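Local coordinates for Tat (Twin-arginine translocation) pathway signal sequence containing protein (Mycobacterium tuberculosis, PDB 5IMU) that is of unknown function, a conserved protein probably exported by the twin-arginine pathway, whose C-terminal fragment holds a helical bundle and binds potassium, at residues 125-130 and 208-213; 147-152 and 197-202. One frame throughout, in Å; residues are numbered along the deposited sequence.

In the fold
Both contacts lie in the helical DUF5631 part of the chain, with their centres about 12 Å apart, and between them they join four helices. Contact 1 sets helix 124-133 against helix 203-216 and is the more buried; it is purely apolar, with one leucine reaching across to the neighbouring helix. Contact 2 brings together the C-terminal ends of helices 140-151 and 183-199 and is only partly buried; beside its apolar patch a water donates to one carbonyl oxygen and weakly to a second. Helix 124-133 ties the two together: Leu128 rests on Leu198 of contact 2, and Gly125 and Val129 pack on Val150 and Leu147.

Contact 1: residues 125-130 and 208-213; sequences GPTLVE and YHLAWY
No ring lies between Leu210 and its partners Thr127 and Leu128; the rings of Tyr208, His209 and Trp212 lie on the side of their helix turned from these two residues. One face of the Tyr208 ring takes Trp212 CD1, 3.7 Å above the plane and displaced toward the rim, from the next turn of the helix. At the edge of the same ring, in its plane, lies His209 CE1, while Tyr208 CD2 stands 3.7 Å above one face of the His209 imidazole. All three rings also meet Trp54, and His209 ND1 is hydrogen-bonded to Trp54 NE1, so this side of helix 203-216 faces the region that matches DUF5632. Tyr213 points toward helix 124-133 and packs on Ala131 there, and on Leu191. The contact itself belongs to the DUF5631 helical bundle, where helices 124-133 and 203-216 approach to 7.0 Å between Leu128 CA and Leu210 CA. Leu210 spans this gap with a single methyl group. Leu210 CD1 meets Thr127 CG2 at 3.8 Å and Leu128 CB at 4.2 Å, the methyl thus sitting over the step from one residue to the next. In Thr127 the hydroxyl stands beside the backbone N (chi1 -63°), where OG1 is hydrogen-bonded to Glu123 O, just before the helix, with Asp122 O as a second partner; its methyl is left to face the leucine. Phe124 also packs against Leu210.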
ATOM      1  N   GLY A 125     -13.154   8.051 -13.534  1.00 10.69           N
ATOM      2  CA  GLY A 125     -12.560   9.234 -14.112  1.00 12.51           C
ATOM      3  C   GLY A 125     -13.008  10.527 -13.458  1.00 14.19           C
ATOM      4  O   GLY A 125     -12.192  11.298 -12.940  1.00 12.28           O
ATOM      5  N   PRO A 126     -14.314  10.807 -13.497  1.00 15.28           N
ATOM      6  CA  PRO A 126     -14.823  12.003 -12.804  1.00 13.60           C
ATOM      7  C   PRO A 126     -14.491  12.035 -11.324  1.00 13.63           C
ATOM      8  O   PRO A 126     -14.256  13.120 -10.776  1.00 13.05           O
ATOM      9  CB  PRO A 126     -16.338  11.920 -13.041  1.00 15.87           C
ATOM     10  CG  PRO A 126     -16.467  11.186 -14.331  1.00 17.12           C
ATOM     11  CD  PRO A 126     -15.349  10.174 -14.337  1.00 21.12           C
ATOM     12  N   THR A 127     -14.463  10.877 -10.661  1.00 12.38           N
ATOM     13  CA  THR A 127     -14.127  10.840  -9.240  1.00 13.72           C
ATOM     14  C   THR A 127     -12.706  11.339  -8.997  1.00  9.15           C
ATOM     15  O   THR A 127     -12.463  12.113  -8.063  1.00 11.58           O
ATOM     16  CB  THR A 127     -14.294   9.418  -8.698  1.00 14.21           C
ATOM     17  OG1 THR A 127     -15.668   9.020  -8.798  1.00 14.90           O
ATOM     18  CG2 THR A 127     -13.856   9.337  -7.244  1.00 14.19           C
ATOM     19  N   LEU A 128     -11.754  10.904  -9.827  1.00 11.36           N
ATOM     20  CA  LEU A 128     -10.372  11.342  -9.659  1.00 13.61           C
ATOM     21  C   LEU A 128     -10.231  12.834  -9.931  1.00 11.35           C
ATOM     22  O   LEU A 128      -9.526  13.540  -9.201  1.00  8.86           O
ATOM     23  CB  LEU A 128      -9.447  10.531 -10.575  1.00 10.92           C
ATOM     24  CG  LEU A 128      -7.922  10.674 -10.468  1.00 14.03           C
ATOM     25  CD1 LEU A 128      -7.254   9.426 -11.023  1.00 20.08           C
ATOM     26  CD2 LEU A 128      -7.391  11.906 -11.198  1.00 18.87           C
ATOM     27  N   VAL A 129     -10.888  13.329 -10.982  1.00 11.99           N
ATOM     28  CA  VAL A 129     -10.771  14.741 -11.335  1.00 11.85           C
ATOM     29  C   VAL A 129     -11.368  15.617 -10.239  1.00 12.71           C
ATOM     30  O   VAL A 129     -10.828  16.682  -9.911  1.00 10.75           O
ATOM     31  CB  VAL A 129     -11.431  15.002 -12.701  1.00 14.52           C
ATOM     32  CG1 VAL A 129     -11.447  16.492 -13.017  1.00 19.76           C
ATOM     33  CG2 VAL A 129     -10.700  14.233 -13.789  1.00 15.58           C
ATOM     34  N   GLU A 130     -12.489  15.183  -9.652  1.00 10.44           N
ATOM     35  CA  GLU A 130     -13.075  15.917  -8.534  1.00 10.72           C
ATOM     36  C   GLU A 130     -12.143  15.924  -7.331  1.00  9.69           C
ATOM     37  O   GLU A 130     -11.977  16.955  -6.670  1.00 10.90           O
ATOM     38  CB  GLU A 130     -14.429  15.315  -8.152  1.00 13.20           C
ATOM     39  CG  GLU A 130     -15.634  16.029  -8.750  1.00 13.02           C
ATOM     40  CD  GLU A 130     -15.698  17.491  -8.356  1.00 12.57           C
ATOM     41  OE1 GLU A 130     -15.447  18.355  -9.223  1.00 10.64           O
ATOM     42  OE2 GLU A 130     -15.990  17.776  -7.175  1.00 11.52           O
ATOM     43  N   TYR A 208      -7.097   0.949  -7.157  1.00 13.65           N
ATOM     44  CA  TYR A 208      -6.701   0.624  -5.788  1.00 11.19           C
ATOM     45  C   TYR A 208      -6.377   1.883  -4.993  1.00 11.13           C
ATOM     46  O   TYR A 208      -6.858   2.065  -3.868  1.00 11.12           O
ATOM     47  CB  TYR A 208      -5.502  -0.330  -5.817  1.00 11.15           C
ATOM     48  CG  TYR A 208      -4.820  -0.578  -4.484  1.00 10.32           C
ATOM     49  CD1 TYR A 208      -5.225  -1.620  -3.654  1.00  9.44           C
ATOM     50  CD2 TYR A 208      -3.752   0.209  -4.072  1.00  9.37           C
ATOM     51  CE1 TYR A 208      -4.594  -1.855  -2.442  1.00  6.87           C
ATOM     52  CE2 TYR A 208      -3.117  -0.018  -2.862  1.00 10.37           C
ATOM     53  CZ  TYR A 208      -3.542  -1.053  -2.050  1.00 11.23           C
ATOM     54  OH  TYR A 208      -2.914  -1.285  -0.847  1.00  9.53           O
ATOM     55  N   HIS A 209      -5.565   2.772  -5.567  1.00  9.73           N
ATOM     56  CA  HIS A 209      -5.151   3.963  -4.833  1.00  9.35           C
ATOM     57  C   HIS A 209      -6.303   4.951  -4.680  1.00 12.17           C
ATOM     58  O   HIS A 209      -6.421   5.615  -3.645  1.00 10.38           O
ATOM     59  CB  HIS A 209      -3.960   4.618  -5.529  1.00  8.68           C
ATOM     60  CG  HIS A 209      -2.696   3.824  -5.426  1.00  9.12           C
ATOM     61  ND1 HIS A 209      -2.114   3.506  -4.219  1.00  9.33           N
ATOM     62  CD2 HIS A 209      -1.905   3.279  -6.381  1.00  9.61           C
ATOM     63  CE1 HIS A 209      -1.017   2.801  -4.433  1.00 12.33           C
ATOM     64  NE2 HIS A 209      -0.868   2.649  -5.737  1.00 11.87           N
ATOM     65  N   LEU A 210      -7.161   5.059  -5.695  1.00 10.10           N
ATOM     66  CA  LEU A 210      -8.302   5.966  -5.600  1.00 12.17           C
ATOM     67  C   LEU A 210      -9.294   5.497  -4.541  1.00 17.31           C
ATOM     68  O   LEU A 210      -9.843   6.316  -3.793  1.00 10.95           O
ATOM     69  CB  LEU A 210      -8.995   6.085  -6.957  1.00 12.09           C
ATOM     70  CG  LEU A 210      -9.492   7.459  -7.419  1.00 26.99           C
ATOM     71  CD1 LEU A 210     -10.808   7.323  -8.176  1.00 15.42           C
ATOM     72  CD2 LEU A 210      -9.623   8.451  -6.270  1.00 18.32           C
ATOM     73  N   ALA A 211      -9.546   4.188  -4.471  1.00 11.11           N
ATOM     74  CA  ALA A 211     -10.451   3.665  -3.452  1.00 13.18           C
ATOM     75  C   ALA A 211      -9.917   3.936  -2.052  1.00 13.86           C
ATOM     76  O   ALA A 211     -10.669   4.335  -1.156  1.00 10.78           O
ATOM     77  CB  ALA A 211     -10.672   2.167  -3.662  1.00 12.89           C
ATOM     78  N   TRP A 212      -8.614   3.734  -1.848  1.00 10.87           N
ATOM     79  CA  TRP A 212      -8.032   3.998  -0.538  1.00 10.29           C
ATOM     80  C   TRP A 212      -7.999   5.487  -0.223  1.00 15.05           C
ATOM     81  O   TRP A 212      -8.070   5.870   0.950  1.00 12.33           O
ATOM     82  CB  TRP A 212      -6.630   3.399  -0.458  1.00  9.70           C
ATOM     83  CG  TRP A 212      -6.648   1.972  -0.011  1.00 13.45           C
ATOM     84  CD1 TRP A 212      -6.513   0.861  -0.791  1.00 10.45           C
ATOM     85  CD2 TRP A 212      -6.835   1.504   1.330  1.00 13.58           C
ATOM     86  NE1 TRP A 212      -6.595  -0.273  -0.015  1.00 11.25           N
ATOM     87  CE2 TRP A 212      -6.793   0.096   1.291  1.00 13.28           C
ATOM     88  CE3 TRP A 212      -7.029   2.140   2.559  1.00 12.51           C
ATOM     89  CZ2 TRP A 212      -6.937  -0.686   2.436  1.00 17.22           C
ATOM     90  CZ3 TRP A 212      -7.173   1.362   3.696  1.00 14.51           C
ATOM     91  CH2 TRP A 212      -7.126  -0.035   3.628  1.00 12.90           C
ATOM     92  N   TYR A 213      -7.889   6.339  -1.245  1.00 11.01           N
ATOM     93  CA  TYR A 213      -7.950   7.778  -1.003  1.00 11.65           C
ATOM     94  C   TYR A 213      -9.288   8.173  -0.389  1.00 14.02           C
ATOM     95  O   TYR A 213      -9.340   9.025   0.506  1.00 12.21           O
ATOM     96  CB  TYR A 213      -7.713   8.549  -2.304  1.00 12.16           C
ATOM     97  CG  TYR A 213      -7.854  10.049  -2.140  1.00 15.12           C
ATOM     98  CD1 TYR A 213      -6.801  10.811  -1.657  1.00 12.35           C
ATOM     99  CD2 TYR A 213      -9.042  10.696  -2.460  1.00 18.53           C
ATOM    100  CE1 TYR A 213      -6.923  12.180  -1.498  1.00 14.07           C
ATOM    101  CE2 TYR A 213      -9.175  12.065  -2.302  1.00 19.28           C
ATOM    102  CZ  TYR A 213      -8.112  12.802  -1.823  1.00 18.97           C
ATOM    103  OH  TYR A 213      -8.242  14.161  -1.668  1.00 18.25           O
TER

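Contact 2: residues 147-152 and 197-202; sequences LPAVRK and ALIDEQ
The last turns of helices 140-151 and 183-199 of the DUF5631 bundle pack together here, each helix ending in a Schellman motif. Lys152 and Glu201, both with positive phi, turn the chain out of the helices; in the second motif Gln202 N bonds back to Ala197 O at 2.8 Å and Glu201 N to Leu198 O at 3.0 Å. Gln202 then serves as N-cap of the following helix, 203-216. Across the junction Ala149 is the small residue that permits a close approach: its CB lies 3.7 Å from Ile199 CG2 and also touches Leu198 CD2. With chi1 of Ile199 at 67°, CG2 stands beside the backbone N, so that it is the methyl that meets Ala149; the residue also packs on Ala160 and Leu163 of helix 157-177. The Leu198 side chain lies against the Ala149 carbonyl, with Leu198 CG 3.6 Å from Ala149 O. It also crosses Val150 at an angle, with Leu198 CD2 3.9 Å from Val150 CG2, and packs on Phe124 of helix 124-133. Beyond the apolar patch, Lys152 NZ forms a salt bridge with Asp203, linking the end of helix 140-151 to the start of helix 203-216. One water donates to Ala149 O at 2.7 Å and, weakly, to Leu198 O at 3.4 Å.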
ATOM      1  N   LEU A 147      -6.508  15.455 -15.775  1.00 12.38           N
ATOM      2  CA  LEU A 147      -7.483  15.218 -16.849  1.00 10.15           C
ATOM      3  C   LEU A 147      -6.857  14.517 -18.037  1.00 14.66           C
ATOM      4  O   LEU A 147      -7.485  13.570 -18.568  1.00 14.44           O
ATOM      5  CB  LEU A 147      -8.145  16.544 -17.234  1.00 13.36           C
ATOM      6  CG  LEU A 147      -9.479  16.485 -17.979  1.00 25.79           C
ATOM      7  CD1 LEU A 147     -10.436  15.526 -17.294  1.00 16.36           C
ATOM      8  CD2 LEU A 147     -10.085  17.876 -18.047  1.00 38.07           C
ATOM      9  N   PRO A 148      -5.668  14.888 -18.538  1.00 13.19           N
ATOM     10  CA  PRO A 148      -5.045  14.090 -19.605  1.00 11.66           C
ATOM     11  C   PRO A 148      -4.857  12.624 -19.247  1.00 11.54           C
ATOM     12  O   PRO A 148      -5.021  11.759 -20.115  1.00 15.24           O
ATOM     13  CB  PRO A 148      -3.702  14.796 -19.825  1.00 11.89           C
ATOM     14  CG  PRO A 148      -3.973  16.209 -19.477  1.00 15.89           C
ATOM     15  CD  PRO A 148      -4.932  16.154 -18.315  1.00 13.38           C
ATOM     16  N   ALA A 149      -4.514  12.321 -17.993  1.00  9.57           N
ATOM     17  CA  ALA A 149      -4.358  10.927 -17.590  1.00 15.42           C
ATOM     18  C   ALA A 149      -5.686  10.182 -17.662  1.00 15.44           C
ATOM     19  O   ALA A 149      -5.740   9.032 -18.114  1.00 17.28           O
ATOM     20  CB  ALA A 149      -3.775  10.846 -16.179  1.00 11.10           C
ATOM     21  N   VAL A 150      -6.769  10.824 -17.221  1.00 11.75           N
ATOM     22  CA  VAL A 150      -8.085  10.196 -17.284  1.00 17.28           C
ATOM     23  C   VAL A 150      -8.535  10.039 -18.732  1.00 19.64           C
ATOM     24  O   VAL A 150      -9.095   9.003 -19.114  1.00 22.35           O
ATOM     25  CB  VAL A 150      -9.095  11.004 -16.449  1.00 16.21           C
ATOM     26  CG1 VAL A 150     -10.522  10.634 -16.817  1.00 22.55           C
ATOM     27  CG2 VAL A 150      -8.852  10.771 -14.964  1.00 14.86           C
ATOM     28  N   ARG A 151      -8.290  11.053 -19.565  1.00 13.56           N
ATOM     29  CA  ARG A 151      -8.654  10.970 -20.974  1.00 15.92           C
ATOM     30  C   ARG A 151      -7.731  10.052 -21.769  1.00 20.22           C
ATOM     31  O   ARG A 151      -8.042   9.746 -22.924  1.00 16.28           O
ATOM     32  CB  ARG A 151      -8.643  12.366 -21.602  1.00 16.99           C
ATOM     33  CG  ARG A 151      -9.619  13.359 -20.996  1.00 16.97           C
ATOM     34  CD  ARG A 151     -11.022  13.189 -21.549  1.00 28.85           C
ATOM     35  NE  ARG A 151     -11.987  13.991 -20.804  1.00 33.62           N
ATOM     36  CZ  ARG A 151     -12.708  13.529 -19.787  1.00 39.75           C
ATOM     37  NH1 ARG A 151     -12.575  12.267 -19.401  1.00 33.42           N
ATOM     38  NH2 ARG A 151     -13.562  14.325 -19.157  1.00 30.06           N
ATOM     39  N   LYS A 152      -6.609   9.621 -21.182  1.00 14.90           N
ATOM     40  CA  LYS A 152      -5.644   8.730 -21.834  1.00 20.18           C
ATOM     41  C   LYS A 152      -5.058   9.355 -23.099  1.00 18.64           C
ATOM     42  O   LYS A 152      -4.794   8.667 -24.088  1.00 23.87           O
ATOM     43  CB  LYS A 152      -6.263   7.363 -22.144  1.00 15.95           C
ATOM     44  CG  LYS A 152      -6.781   6.643 -20.919  1.00 25.14           C
ATOM     45  CD  LYS A 152      -7.193   5.214 -21.226  1.00 33.83           C
ATOM     46  CE  LYS A 152      -7.658   4.525 -19.953  1.00 36.04           C
ATOM     47  NZ  LYS A 152      -7.919   3.072 -20.130  1.00 41.08           N
ATOM     48  N   ALA A 197      -0.071   5.345 -11.892  1.00  9.18           N
ATOM     49  CA  ALA A 197      -0.561   4.062 -12.384  1.00  9.42           C
ATOM     50  C   ALA A 197      -1.424   4.244 -13.625  1.00 12.41           C
ATOM     51  O   ALA A 197      -1.411   3.404 -14.533  1.00 11.91           O
ATOM     52  CB  ALA A 197      -1.343   3.342 -11.287  1.00 12.38           C
ATOM     53  N   LEU A 198      -2.176   5.345 -13.684  1.00 12.03           N
ATOM     54  CA  LEU A 198      -3.032   5.612 -14.834  1.00 11.39           C
ATOM     55  C   LEU A 198      -2.205   5.832 -16.097  1.00 13.33           C
ATOM     56  O   LEU A 198      -2.466   5.218 -17.139  1.00 15.67           O
ATOM     57  CB  LEU A 198      -3.921   6.821 -14.538  1.00 17.25           C
ATOM     58  CG  LEU A 198      -5.309   6.907 -15.178  1.00 26.01           C
ATOM     59  CD1 LEU A 198      -6.049   5.586 -15.064  1.00 20.28           C
ATOM     60  CD2 LEU A 198      -6.108   8.021 -14.518  1.00 18.56           C
ATOM     61  N   ILE A 199      -1.192   6.702 -16.028  1.00  9.46           N
ATOM     62  CA  ILE A 199      -0.390   6.956 -17.220  1.00 14.29           C
ATOM     63  C   ILE A 199       0.459   5.745 -17.593  1.00 13.15           C
ATOM     64  O   ILE A 199       0.908   5.641 -18.740  1.00 15.47           O
ATOM     65  CB  ILE A 199       0.494   8.212 -17.059  1.00 14.80           C
ATOM     66  CG1 ILE A 199       1.572   8.012 -15.993  1.00 14.90           C
ATOM     67  CG2 ILE A 199      -0.358   9.435 -16.739  1.00 13.37           C
ATOM     68  CD1 ILE A 199       2.583   9.148 -15.950  1.00 14.26           C
ATOM     69  N   ASP A 200       0.675   4.816 -16.663  1.00 11.73           N
ATOM     70  CA  ASP A 200       1.359   3.560 -16.953  1.00 14.67           C
ATOM     71  C   ASP A 200       0.420   2.466 -17.447  1.00 17.07           C
ATOM     72  O   ASP A 200       0.863   1.326 -17.612  1.00 14.05           O
ATOM     73  CB  ASP A 200       2.101   3.052 -15.711  1.00  9.84           C
ATOM     74  CG  ASP A 200       3.361   3.837 -15.417  1.00 14.59           C
ATOM     75  OD1 ASP A 200       3.849   4.552 -16.319  1.00 16.30           O
ATOM     76  OD2 ASP A 200       3.879   3.726 -14.286  1.00 14.76           O
ATOM     77  N   GLU A 201      -0.858   2.781 -17.667  1.00 15.74           N
ATOM     78  CA  GLU A 201      -1.861   1.813 -18.122  1.00 16.36           C
ATOM     79  C   GLU A 201      -2.093   0.697 -17.108  1.00 18.70           C
ATOM     80  O   GLU A 201      -2.440  -0.427 -17.478  1.00 19.38           O
ATOM     81  CB  GLU A 201      -1.497   1.212 -19.483  1.00 23.19           C
ATOM     82  CG  GLU A 201      -1.720   2.129 -20.664  1.00 27.16           C
ATOM     83  CD  GLU A 201      -1.477   1.426 -21.984  1.00 42.62           C
ATOM     84  OE1 GLU A 201      -0.802   2.012 -22.857  1.00 38.60           O
ATOM     85  OE2 GLU A 201      -1.953   0.281 -22.146  1.00 33.97           O
ATOM     86  N   GLN A 202      -1.908   0.985 -15.824  1.00 10.46           N
ATOM     87  CA  GLN A 202      -2.238   0.028 -14.771  1.00 15.05           C
ATOM     88  C   GLN A 202      -3.505   0.498 -14.054  1.00 14.99           C
ATOM     89  O   GLN A 202      -3.505   0.880 -12.884  1.00 12.04           O
ATOM     90  CB  GLN A 202      -1.054  -0.143 -13.821  1.00 15.57           C
ATOM     91  CG  GLN A 202       0.095  -0.943 -14.433  1.00 13.74           C
ATOM     92  CD  GLN A 202       1.303  -1.042 -13.521  1.00 17.76           C
ATOM     93  OE1 GLN A 202       1.777  -0.038 -12.992  1.00 16.18           O
ATOM     94  NE2 GLN A 202       1.806  -2.257 -13.332  1.00 17.92           N
TER
HETATM   95  O   HOH W   1      -3.541   7.801 -19.065  1.00 16.16           O